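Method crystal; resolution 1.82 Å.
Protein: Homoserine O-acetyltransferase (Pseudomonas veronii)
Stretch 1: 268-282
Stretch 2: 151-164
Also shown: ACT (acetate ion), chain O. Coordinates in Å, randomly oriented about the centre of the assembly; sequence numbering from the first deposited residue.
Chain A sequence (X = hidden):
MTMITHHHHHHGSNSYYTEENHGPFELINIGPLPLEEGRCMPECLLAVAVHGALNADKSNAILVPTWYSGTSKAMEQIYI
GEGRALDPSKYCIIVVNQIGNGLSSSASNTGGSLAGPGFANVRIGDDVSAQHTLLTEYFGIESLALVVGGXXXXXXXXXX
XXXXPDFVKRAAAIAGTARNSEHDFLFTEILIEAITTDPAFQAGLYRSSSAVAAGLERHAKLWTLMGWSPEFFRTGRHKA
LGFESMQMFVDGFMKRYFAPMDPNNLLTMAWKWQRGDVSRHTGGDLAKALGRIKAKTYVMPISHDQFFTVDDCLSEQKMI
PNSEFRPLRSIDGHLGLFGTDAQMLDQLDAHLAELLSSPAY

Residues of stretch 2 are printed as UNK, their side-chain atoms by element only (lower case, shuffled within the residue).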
ATOM      1  N   THR A 268     -16.368 -13.554   3.455  1.00 18.56           N
ATOM      2  CA  THR A 268     -16.205 -14.917   2.925  1.00 18.06           C
ATOM      3  C   THR A 268     -15.144 -14.937   1.823  1.00 16.13           C
ATOM      4  O   THR A 268     -14.279 -15.810   1.798  1.00 17.44           O
ATOM      5  CB  THR A 268     -17.543 -15.481   2.367  1.00 15.87           C
ATOM      6  OG1 THR A 268     -18.510 -15.494   3.425  1.00 20.00           O
ATOM      7  CG2 THR A 268     -17.402 -16.905   1.853  1.00 17.45           C
ATOM      8  N   MET A 269     -15.228 -13.978   0.908  1.00 14.23           N
ATOM      9  CA  MET A 269     -14.288 -13.952  -0.207  1.00 16.01           C
ATOM     10  C   MET A 269     -12.906 -13.558   0.283  1.00 13.18           C
ATOM     11  O   MET A 269     -11.916 -14.099  -0.175  1.00 14.96           O
ATOM     12  CB  MET A 269     -14.805 -13.010  -1.307  1.00 13.83           C
ATOM     13  CG  MET A 269     -16.023 -13.628  -2.083  1.00 15.22           C
ATOM     14  SD  MET A 269     -16.674 -12.459  -3.319  1.00 17.77           S
ATOM     15  CE  MET A 269     -17.583 -11.307  -2.268  1.00 13.92           C
ATOM     16  N   ALA A 270     -12.838 -12.619   1.230  1.00 14.49           N
ATOM     17  CA  ALA A 270     -11.567 -12.234   1.818  1.00 13.96           C
ATOM     18  C   ALA A 270     -10.851 -13.405   2.534  1.00 15.57           C
ATOM     19  O   ALA A 270      -9.628 -13.579   2.382  1.00 15.68           O
ATOM     20  CB  ALA A 270     -11.778 -11.033   2.813  1.00 12.79           C
ATOM     21  N   TRP A 271     -11.587 -14.185   3.328  1.00 15.24           N
ATOM     22  CA  TRP A 271     -10.989 -15.330   4.042  1.00 15.11           C
ATOM     23  C   TRP A 271     -10.407 -16.305   3.018  1.00 17.00           C
ATOM     24  O   TRP A 271      -9.324 -16.880   3.192  1.00 15.78           O
ATOM     25  CB  TRP A 271     -12.051 -16.048   4.910  1.00 15.90           C
ATOM     26  CG  TRP A 271     -11.509 -17.135   5.833  1.00 17.78           C
ATOM     27  CD1 TRP A 271     -11.196 -17.005   7.176  1.00 23.82           C
ATOM     28  CD2 TRP A 271     -11.276 -18.503   5.499  1.00 19.05           C
ATOM     29  NE1 TRP A 271     -10.766 -18.217   7.675  1.00 22.80           N
ATOM     30  CE2 TRP A 271     -10.808 -19.150   6.663  1.00 22.46           C
ATOM     31  CE3 TRP A 271     -11.422 -19.251   4.318  1.00 19.01           C
ATOM     32  CZ2 TRP A 271     -10.462 -20.498   6.679  1.00 24.15           C
ATOM     33  CZ3 TRP A 271     -11.066 -20.599   4.328  1.00 20.86           C
ATOM     34  CH2 TRP A 271     -10.604 -21.209   5.503  1.00 22.79           C
ATOM     35  N   LYS A 272     -11.166 -16.491   1.950  1.00 15.66           N
ATOM     36  CA  LYS A 272     -10.805 -17.436   0.900  1.00 17.64           C
ATOM     37  C   LYS A 272      -9.518 -16.956   0.204  1.00 17.09           C
ATOM     38  O   LYS A 272      -8.572 -17.719  -0.013  1.00 17.50           O
ATOM     39  CB  LYS A 272     -11.946 -17.555  -0.108  1.00 14.86           C
ATOM     40  CG  LYS A 272     -11.693 -18.578  -1.218  1.00 15.79           C
ATOM     41  CD  LYS A 272     -12.758 -18.466  -2.331  1.00 17.31           C
ATOM     42  CE  LYS A 272     -14.200 -18.502  -1.806  1.00 20.33           C
ATOM     43  NZ  LYS A 272     -15.099 -18.539  -3.030  1.00 19.07           N
ATOM     44  N   TRP A 273      -9.550 -15.688  -0.190  1.00 14.25           N
ATOM     45  CA  TRP A 273      -8.424 -15.031  -0.854  1.00 17.14           C
ATOM     46  C   TRP A 273      -7.150 -15.178  -0.016  1.00 16.13           C
ATOM     47  O   TRP A 273      -6.081 -15.523  -0.537  1.00 15.66           O
ATOM     48  CB  TRP A 273      -8.807 -13.554  -1.086  1.00 16.83           C
ATOM     49  CG  TRP A 273      -7.736 -12.553  -1.493  1.00 18.93           C
ATOM     50  CD1 TRP A 273      -6.470 -12.786  -1.988  1.00 19.15           C
ATOM     51  CD2 TRP A 273      -7.880 -11.128  -1.404  1.00 17.29           C
ATOM     52  NE1 TRP A 273      -5.821 -11.559  -2.203  1.00 18.65           N
ATOM     53  CE2 TRP A 273      -6.677 -10.541  -1.855  1.00 19.47           C
ATOM     54  CE3 TRP A 273      -8.918 -10.298  -0.968  1.00 16.92           C
ATOM     55  CZ2 TRP A 273      -6.487  -9.142  -1.886  1.00 18.74           C
ATOM     56  CZ3 TRP A 273      -8.725  -8.907  -0.992  1.00 20.10           C
ATOM     57  CH2 TRP A 273      -7.521  -8.354  -1.453  1.00 19.47           C
ATOM     58  N   GLN A 274      -7.252 -14.914   1.287  1.00 17.25           N
ATOM     59  CA  GLN A 274      -6.083 -15.022   2.168  1.00 15.06           C
ATOM     60  C   GLN A 274      -5.370 -16.372   2.117  1.00 17.40           C
ATOM     61  O   GLN A 274      -4.172 -16.470   2.390  1.00 17.89           O
ATOM     62  CB  GLN A 274      -6.510 -14.789   3.625  1.00 16.68           C
ATOM     63  CG  GLN A 274      -6.741 -13.333   3.968  1.00 17.30           C
ATOM     64  CD  GLN A 274      -7.070 -13.152   5.439  1.00 20.50           C
ATOM     65  OE1 GLN A 274      -7.933 -13.860   5.982  1.00 21.16           O
ATOM     66  NE2 GLN A 274      -6.373 -12.216   6.109  1.00 17.00           N
ATOM     67  N   ARG A 275      -6.132 -17.416   1.831  1.00 15.59           N
ATOM     68  CA  ARG A 275      -5.626 -18.789   2.001  1.00 15.90           C
ATOM     69  C   ARG A 275      -5.402 -19.554   0.709  1.00 17.72           C
ATOM     70  O   ARG A 275      -5.066 -20.738   0.756  1.00 18.95           O
ATOM     71  CB  ARG A 275      -6.589 -19.553   2.906  1.00 16.69           C
ATOM     72  CG  ARG A 275      -6.375 -19.184   4.388  1.00 20.34           C
ATOM     73  CD  ARG A 275      -7.598 -19.417   5.233  1.00 20.68           C
ATOM     74  NE  ARG A 275      -7.365 -18.879   6.584  1.00 20.46           N
ATOM     75  CZ  ARG A 275      -7.564 -17.601   6.915  1.00 21.90           C
ATOM     76  NH1 ARG A 275      -8.019 -16.729   6.016  1.00 21.98           N
ATOM     77  NH2 ARG A 275      -7.291 -17.190   8.143  1.00 24.83           N
ATOM     78  N   GLY A 276      -5.542 -18.878  -0.432  1.00 16.48           N
ATOM     79  CA  GLY A 276      -5.261 -19.530  -1.724  1.00 19.37           C
ATOM     80  C   GLY A 276      -3.856 -20.144  -1.691  1.00 21.80           C
ATOM     81  O   GLY A 276      -2.884 -19.450  -1.422  1.00 22.23           O
ATOM     82  N   ASP A 277      -3.751 -21.449  -1.938  1.00 21.47           N
ATOM     83  CA  ASP A 277      -2.490 -22.161  -1.774  1.00 19.31           C
ATOM     84  C   ASP A 277      -2.544 -23.527  -2.472  1.00 18.93           C
ATOM     85  O   ASP A 277      -3.045 -24.492  -1.906  1.00 20.02           O
ATOM     86  CB  ASP A 277      -2.161 -22.335  -0.275  1.00 20.67           C
ATOM     87  CG  ASP A 277      -0.879 -23.103  -0.045  1.00 24.90           C
ATOM     88  OD1 ASP A 277      -0.123 -23.370  -1.016  1.00 25.48           O
ATOM     89  OD2 ASP A 277      -0.623 -23.458   1.119  1.00 26.88           O
ATOM     90  N   VAL A 278      -2.035 -23.609  -3.703  1.00 18.74           N
ATOM     91  CA  VAL A 278      -2.067 -24.877  -4.439  1.00 18.52           C
ATOM     92  C   VAL A 278      -1.094 -25.894  -3.832  1.00 20.12           C
ATOM     93  O   VAL A 278      -1.166 -27.077  -4.163  1.00 20.10           O
ATOM     94  CB  VAL A 278      -1.711 -24.690  -5.953  1.00 20.98           C
ATOM     95  CG1 VAL A 278      -2.686 -23.720  -6.646  1.00 19.27           C
ATOM     96  CG2 VAL A 278      -0.254 -24.180  -6.127  1.00 22.45           C
ATOM     97  N   SER A 279      -0.158 -25.445  -2.991  1.00 20.39           N
ATOM     98  CA  SER A 279       0.802 -26.390  -2.375  1.00 22.50           C
ATOM     99  C   SER A 279       0.148 -27.263  -1.299  1.00 26.57           C
ATOM    100  O   SER A 279       0.749 -28.237  -0.815  1.00 26.66           O
ATOM    101  CB  SER A 279       2.012 -25.650  -1.769  1.00 24.60           C
ATOM    102  OG  SER A 279       1.721 -25.041  -0.510  1.00 26.91           O
ATOM    103  N   ARG A 280      -1.089 -26.941  -0.926  1.00 23.93           N
ATOM    104  CA  ARG A 280      -1.848 -27.852  -0.071  1.00 26.12           C
ATOM    105  C   ARG A 280      -1.958 -29.252  -0.710  1.00 28.32           C
ATOM    106  O   ARG A 280      -2.107 -30.251  -0.014  1.00 29.65           O
ATOM    107  CB  ARG A 280      -3.241 -27.279   0.226  1.00 24.45           C
ATOM    108  CG  ARG A 280      -3.177 -26.027   1.104  1.00 26.21           C
ATOM    109  CD  ARG A 280      -4.554 -25.390   1.284  1.00 26.85           C
ATOM    110  NE  ARG A 280      -5.446 -26.234   2.081  1.00 32.28           N
ATOM    111  CZ  ARG A 280      -5.437 -26.287   3.412  1.00 34.50           C
ATOM    112  NH1 ARG A 280      -4.555 -25.569   4.114  1.00 34.61           N
ATOM    113  NH2 ARG A 280      -6.300 -27.073   4.036  1.00 38.46           N
ATOM    114  N   HIS A 281      -1.873 -29.337  -2.037  1.00 27.91           N
ATOM    115  CA  HIS A 281      -1.886 -30.651  -2.690  1.00 28.15           C
ATOM    116  C   HIS A 281      -0.603 -31.460  -2.497  1.00 31.90           C
ATOM    117  O   HIS A 281      -0.588 -32.689  -2.701  1.00 32.34           O
ATOM    118  CB  HIS A 281      -2.123 -30.497  -4.188  1.00 30.09           C
ATOM    119  CG  HIS A 281      -3.480 -29.985  -4.530  1.00 31.26           C
ATOM    120  ND1 HIS A 281      -4.597 -30.796  -4.545  1.00 32.97           N
ATOM    121  CD2 HIS A 281      -3.909 -28.738  -4.841  1.00 28.21           C
ATOM    122  CE1 HIS A 281      -5.654 -30.069  -4.859  1.00 35.33           C
ATOM    123  NE2 HIS A 281      -5.265 -28.819  -5.048  1.00 30.28           N
ATOM    124  N   THR A 282       0.482 -30.785  -2.134  1.00 28.55           N
ATOM    125  CA  THR A 282       1.790 -31.450  -2.141  1.00 33.27           C
ATOM    126  C   THR A 282       2.554 -31.192  -0.846  1.00 36.33           C
ATOM    127  O   THR A 282       3.758 -30.948  -0.870  1.00 39.04           O
ATOM    128  CB  THR A 282       2.640 -30.966  -3.340  1.00 32.00           C
ATOM    129  OG1 THR A 282       2.666 -29.536  -3.325  1.00 29.09           O
ATOM    130  CG2 THR A 282       2.022 -31.424  -4.663  1.00 32.51           C
ATOM    131  N   UNK A 151      -6.743 -12.000 -10.409  1.00 14.78           N
ATOM    132  CA  UNK A 151      -6.629 -11.949  -8.941  1.00 17.36           C
ATOM    133  C   UNK A 151      -7.208 -13.211  -8.275  1.00 16.71           C
ATOM    134  O   UNK A 151      -6.617 -14.271  -8.434  1.00 17.02           O
ATOM    135  o   UNK A 151      -6.833 -10.509  -7.053  1.00 22.08           O
ATOM    136  c   UNK A 151      -7.271 -10.689  -8.395  1.00 20.36           C
ATOM    137  N   UNK A 152      -8.300 -13.126  -7.500  1.00 13.83           N
ATOM    138  CA  UNK A 152      -8.903 -14.385  -7.001  1.00 13.25           C
ATOM    139  C   UNK A 152      -9.290 -15.333  -8.137  1.00 17.48           C
ATOM    140  O   UNK A 152      -9.301 -16.559  -7.958  1.00 13.64           O
ATOM    141  c   UNK A 152     -11.236 -15.219  -3.244  1.00 12.26           C
ATOM    142  c   UNK A 152      -9.832 -13.479  -4.834  1.00 15.68           C
ATOM    143  c   UNK A 152     -10.151 -14.118  -6.158  1.00 14.49           C
ATOM    144  s   UNK A 152     -11.277 -13.499  -3.742  1.00 14.82           S
ATOM    145  N   UNK A 153      -9.628 -14.757  -9.286  1.00 15.99           N
ATOM    146  CA  UNK A 153      -9.859 -15.537 -10.501  1.00 15.00           C
ATOM    147  C   UNK A 153      -8.598 -16.284 -10.950  1.00 16.08           C
ATOM    148  O   UNK A 153      -8.688 -17.397 -11.457  1.00 15.89           O
ATOM    149  N   UNK A 154      -7.438 -15.652 -10.780  1.00 14.37           N
ATOM    150  CA  UNK A 154      -6.136 -16.270 -11.051  1.00 16.16           C
ATOM    151  C   UNK A 154      -5.824 -17.351 -10.011  1.00 15.54           C
ATOM    152  O   UNK A 154      -5.251 -18.412 -10.329  1.00 15.68           O
ATOM    153  c   UNK A 154      -5.013 -15.194 -11.054  1.00 12.49           C
ATOM    154  N   UNK A 155      -6.156 -17.091  -8.753  1.00 13.98           N
ATOM    155  CA  UNK A 155      -5.993 -18.136  -7.744  1.00 15.10           C
ATOM    156  C   UNK A 155      -6.753 -19.399  -8.113  1.00 16.90           C
ATOM    157  O   UNK A 155      -6.207 -20.500  -8.004  1.00 15.38           O
ATOM    158  c   UNK A 155      -6.502 -17.647  -6.392  1.00 16.43           C
ATOM    159  n   UNK A 155      -5.316 -16.182  -3.370  1.00 16.36           N
ATOM    160  c   UNK A 155      -6.185 -16.152  -4.388  1.00 17.25           C
ATOM    161  o   UNK A 155      -7.382 -15.897  -4.242  1.00 18.19           O
ATOM    162  c   UNK A 155      -5.646 -16.525  -5.769  1.00 14.94           C
ATOM    163  N   UNK A 156      -8.011 -19.250  -8.551  1.00 14.44           N
ATOM    164  CA  UNK A 156      -8.774 -20.412  -9.012  1.00 15.27           C
ATOM    165  C   UNK A 156      -8.175 -21.049 -10.275  1.00 15.99           C
ATOM    166  O   UNK A 156      -8.248 -22.261 -10.464  1.00 15.91           O
ATOM    167  c   UNK A 156     -10.992 -19.656  -7.969  1.00 19.76           C
ATOM    168  c   UNK A 156     -10.231 -20.021  -9.278  1.00 16.02           C
ATOM    169  o   UNK A 156     -13.318 -19.516  -8.525  1.00 19.41           O
ATOM    170  n   UNK A 156     -12.200 -17.569  -8.236  1.00 16.38           N
ATOM    171  c   UNK A 156     -12.278 -18.906  -8.252  1.00 18.46           C
ATOM    172  N   UNK A 157      -7.618 -20.220 -11.154  1.00 14.13           N
ATOM    173  CA  UNK A 157      -6.960 -20.718 -12.357  1.00 14.64           C
ATOM    174  C   UNK A 157      -5.781 -21.641 -12.023  1.00 15.94           C
ATOM    175  O   UNK A 157      -5.663 -22.740 -12.588  1.00 17.49           O
ATOM    176  c   UNK A 157      -5.655 -20.010 -14.481  1.00 14.20           C
ATOM    177  c   UNK A 157      -6.505 -19.529 -13.246  1.00 17.28           C
ATOM    178  o   UNK A 157      -7.674 -18.831 -13.720  1.00 18.13           O
ATOM    179  N   UNK A 158      -4.901 -21.210 -11.117  1.00 14.84           N
ATOM    180  CA  UNK A 158      -3.795 -22.053 -10.677  1.00 15.19           C
ATOM    181  C   UNK A 158      -4.292 -23.335 -10.027  1.00 16.88           C
ATOM    182  O   UNK A 158      -3.793 -24.436 -10.295  1.00 18.40           O
ATOM    183  c   UNK A 158      -1.032 -20.775 -11.318  1.00 20.09           C
ATOM    184  c   UNK A 158      -1.044 -18.070 -10.627  1.00 17.79           C
ATOM    185  c   UNK A 158      -0.120 -19.868 -11.915  1.00 21.34           C
ATOM    186  c   UNK A 158      -0.143 -18.533 -11.557  1.00 22.20           C
ATOM    187  o   UNK A 158       0.737 -17.623 -12.147  1.00 20.74           O
ATOM    188  c   UNK A 158      -1.958 -20.328 -10.356  1.00 18.43           C
ATOM    189  c   UNK A 158      -1.955 -18.969 -10.027  1.00 18.26           C
ATOM    190  c   UNK A 158      -2.905 -21.295  -9.686  1.00 14.64           C
ATOM    191  N   UNK A 159      -5.278 -23.196  -9.156  1.00 16.48           N
ATOM    192  CA  UNK A 159      -5.803 -24.380  -8.504  1.00 14.85           C
ATOM    193  C   UNK A 159      -6.383 -25.381  -9.517  1.00 19.45           C
ATOM    194  O   UNK A 159      -6.171 -26.601  -9.403  1.00 17.86           O
ATOM    195  c   UNK A 159      -7.580 -25.182  -6.803  1.00 20.68           C
ATOM    196  c   UNK A 159      -6.864 -23.978  -7.471  1.00 15.56           C
ATOM    197  c   UNK A 159      -6.728 -25.989  -5.806  1.00 22.88           C
ATOM    198  o   UNK A 159      -5.652 -25.524  -5.331  1.00 22.89           O
ATOM    199  o   UNK A 159      -7.146 -27.133  -5.488  1.00 22.36           O
ATOM    200  N   UNK A 160      -7.090 -24.869 -10.525  1.00 19.06           N
ATOM    201  CA  UNK A 160      -7.566 -25.726 -11.625  1.00 19.04           C
ATOM    202  C   UNK A 160      -6.412 -26.472 -12.292  1.00 19.60           C
ATOM    203  O   UNK A 160      -6.482 -27.697 -12.477  1.00 21.82           O
ATOM    204  c   UNK A 160     -12.613 -27.875 -13.832  1.00 18.62           C
ATOM    205  c   UNK A 160     -12.952 -26.718 -13.167  1.00 16.64           C
ATOM    206  c   UNK A 160     -11.919 -25.852 -12.809  1.00 16.03           C
ATOM    207  n   UNK A 160     -11.961 -24.645 -12.140  1.00 16.61           N
ATOM    208  c   UNK A 160      -9.797 -25.022 -12.625  1.00 17.12           C
ATOM    209  c   UNK A 160     -10.572 -26.143 -13.081  1.00 17.74           C
ATOM    210  c   UNK A 160      -8.300 -24.885 -12.692  1.00 17.22           C
ATOM    211  c   UNK A 160     -11.282 -28.174 -14.151  1.00 19.25           C
ATOM    212  c   UNK A 160     -10.684 -24.144 -12.049  1.00 17.55           C
ATOM    213  c   UNK A 160     -10.256 -27.320 -13.780  1.00 17.98           C
ATOM    214  N   UNK A 161      -5.352 -25.735 -12.643  1.00 17.32           N
ATOM    215  CA  UNK A 161      -4.237 -26.314 -13.414  1.00 18.94           C
ATOM    216  C   UNK A 161      -3.466 -27.352 -12.613  1.00 20.61           C
ATOM    217  O   UNK A 161      -2.856 -28.250 -13.195  1.00 21.95           O
ATOM    218  c   UNK A 161      -3.287 -25.211 -13.903  1.00 17.83           C
ATOM    219  N   UNK A 162      -3.472 -27.221 -11.280  1.00 19.13           N
ATOM    220  CA  UNK A 162      -2.747 -28.162 -10.410  1.00 19.45           C
ATOM    221  C   UNK A 162      -3.637 -29.363 -10.050  1.00 22.60           C
ATOM    222  O   UNK A 162      -3.178 -30.502 -10.036  1.00 23.43           O
ATOM    223  c   UNK A 162      -1.736 -28.516  -8.068  1.00 19.60           C
ATOM    224  c   UNK A 162      -1.142 -26.476  -9.411  1.00 19.40           C
ATOM    225  c   UNK A 162      -2.244 -27.476  -9.096  1.00 20.53           C
ATOM    226  N   UNK A 163      -4.907 -29.103  -9.774  1.00 21.59           N
ATOM    227  CA  UNK A 163      -5.814 -30.132  -9.262  1.00 24.75           C
ATOM    228  C   UNK A 163      -6.284 -31.095 -10.351  1.00 23.75           C
ATOM    229  O   UNK A 163      -6.435 -32.310 -10.115  1.00 20.81           O
ATOM    230  c   UNK A 163      -9.242 -29.753  -7.386  1.00 36.24           C
ATOM    231  c   UNK A 163      -9.537 -29.295  -4.989  1.00 40.09           C
ATOM    232  c   UNK A 163      -7.029 -29.466  -8.582  1.00 28.09           C
ATOM    233  n   UNK A 163      -9.184 -28.590  -3.932  1.00 40.50           N
ATOM    234  n   UNK A 163      -8.968 -29.030  -6.155  1.00 40.56           N
ATOM    235  c   UNK A 163      -7.998 -30.437  -7.925  1.00 31.23           C
ATOM    236  n   UNK A 163     -10.441 -30.271  -4.877  1.00 39.17           N
ATOM    237  N   UNK A 164      -6.499 -30.560 -11.552  1.00 23.26           N
ATOM    238  CA  UNK A 164      -6.910 -31.358 -12.694  1.00 24.96           C
ATOM    239  C   UNK A 164      -6.011 -31.123 -13.916  1.00 25.56           C
ATOM    240  O   UNK A 164      -6.436 -30.517 -14.913  1.00 26.93           O
ATOM    241  c   UNK A 164      -9.937 -30.114 -11.331  1.00 25.89           C
ATOM    242  c   UNK A 164      -8.361 -31.049 -13.051  1.00 25.63           C
ATOM    243  o   UNK A 164     -12.130 -31.624  -8.905  1.00 34.16           O
ATOM    244  c   UNK A 164      -9.353 -31.219 -11.931  1.00 26.22           C
ATOM    245  c   UNK A 164     -10.851 -30.249 -10.336  1.00 28.73           C
ATOM    246  c   UNK A 164     -10.665 -32.630 -10.477  1.00 30.50           C
ATOM    247  c   UNK A 164     -11.208 -31.506  -9.904  1.00 30.64           C
ATOM    248  c   UNK A 164      -9.736 -32.482 -11.498  1.00 28.62           C
TER
HETATM  249  C   ACT O 409      -9.570  -9.163  -6.735  1.00 27.32           C
HETATM  250  O   ACT O 409      -8.434  -8.757  -6.358  1.00 26.49           O
HETATM  251  OXT ACT O 409      -9.795 -10.419  -6.678  1.00 25.91           O
HETATM  252  CH3 ACT O 409     -10.579  -8.194  -7.250  1.00 23.64           C
HETATM  253  O   HOH W   1      -5.703 -22.985  -3.833  1.00 28.69           O
HETATM  254  O   HOH W   2      -5.250 -26.257  -2.816  1.00 29.33           O

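Position 151 carries one carbon and then one oxygen. The oxygen lies 2.5 Å from acetate O, a very short hydrogen bond, and is 5.1 Å from Trp273 NE1, too far for contact: Ser151, at the N-cap position but without a capping bond from its side chain.

Position 152 is an unbranched chain of two carbons, a sulfur and a terminal carbon. The terminal carbon reaches 3.3 Å from Met269 O and 3.7 Å from Lys272 CD, while the sulfur packs 3.6 Å from Trp273 CB. This defines Met152. SD is 5.1 Å from the centroid of the Trp273 five-membered ring, 49° off the normal, so the approach is oblique. The backbone N donates to acetate OXT at 3.2 Å.

Position 153 has no side-chain atoms: Gly153. Position 154 has a single carbon, out of reach of stretch 1: Ala154.

Position 155 has three carbons, the third bearing one oxygen and one nitrogen; the nitrogen lies 3.0 Å from Trp273 O. This is Gln155, and its NE2 donates to that carbonyl at 174°, almost linear. NE2 also sits at the edge of the Trp273 ring and 3.7 Å from Gly276 CA. An ideal CB on Gly276 would fall 2.4 Å from NE2, a clash, so the glycine leaves room for the amide. Gln155 OE1 has no partner in the model.

Position 156 has the same amide pattern, but makes no contact with stretch 1: Gln156, whose NE2 donates to Met152 O at 3.1 Å. Position 157 has one carbon bearing an oxygen and a carbon: Thr157, with OG1 bonded to Gly153 O at 2.9 Å.

Position 158 shows one carbon, then a six-carbon ring bearing an oxygen. Its CB is 3.9 Å from Val278 CG1, but the end of the side chain leads away: Tyr158.

Position 159 has three carbons, the third carrying two oxygens, one of them 2.6 Å from His281 NE2. It is Glu159; His281 NE2 donates to OE2 at 162°. OE1 accepts from two waters, at 2.9 Å and 2.7 Å, which continue to Asp277 N and Asp277 O respectively.

Position 160 has one carbon, then fused five- and six-membered rings with one nitrogen, and points away: Trp160. Position 161 has one carbon: Ala161. Position 162 has one carbon carrying two more, one 3.9 Å from Val278 CB and the other 3.9 Å from His281 CD2: Val162.

Position 163 has three carbons, a nitrogen, then a carbon with two nitrogens; the chain nitrogen is 3.7 Å from His281 CE1, which lies over one face of the planar end group. This is Arg163, whose NE forms a salt bridge with Glu159 OE2 at 2.7 Å. Position 164 has one carbon and a six-carbon ring with an oxygen: Tyr164, out of reach.

The helix axes cross at 49°, 10.8 Å apart at closest approach. Met152 packing and the hydrogen bond from Gln155 NE2 to Trp273 O engage the helical part of stretch 1; beyond it, Val278 packs on Tyr158 and Val162, and Glu159 OE2 joins His281 to Arg163. The two stretches bury 586 Å², both sides summed.

Stretch 2, residues 151-164: SMGAQQTYEWAVRY
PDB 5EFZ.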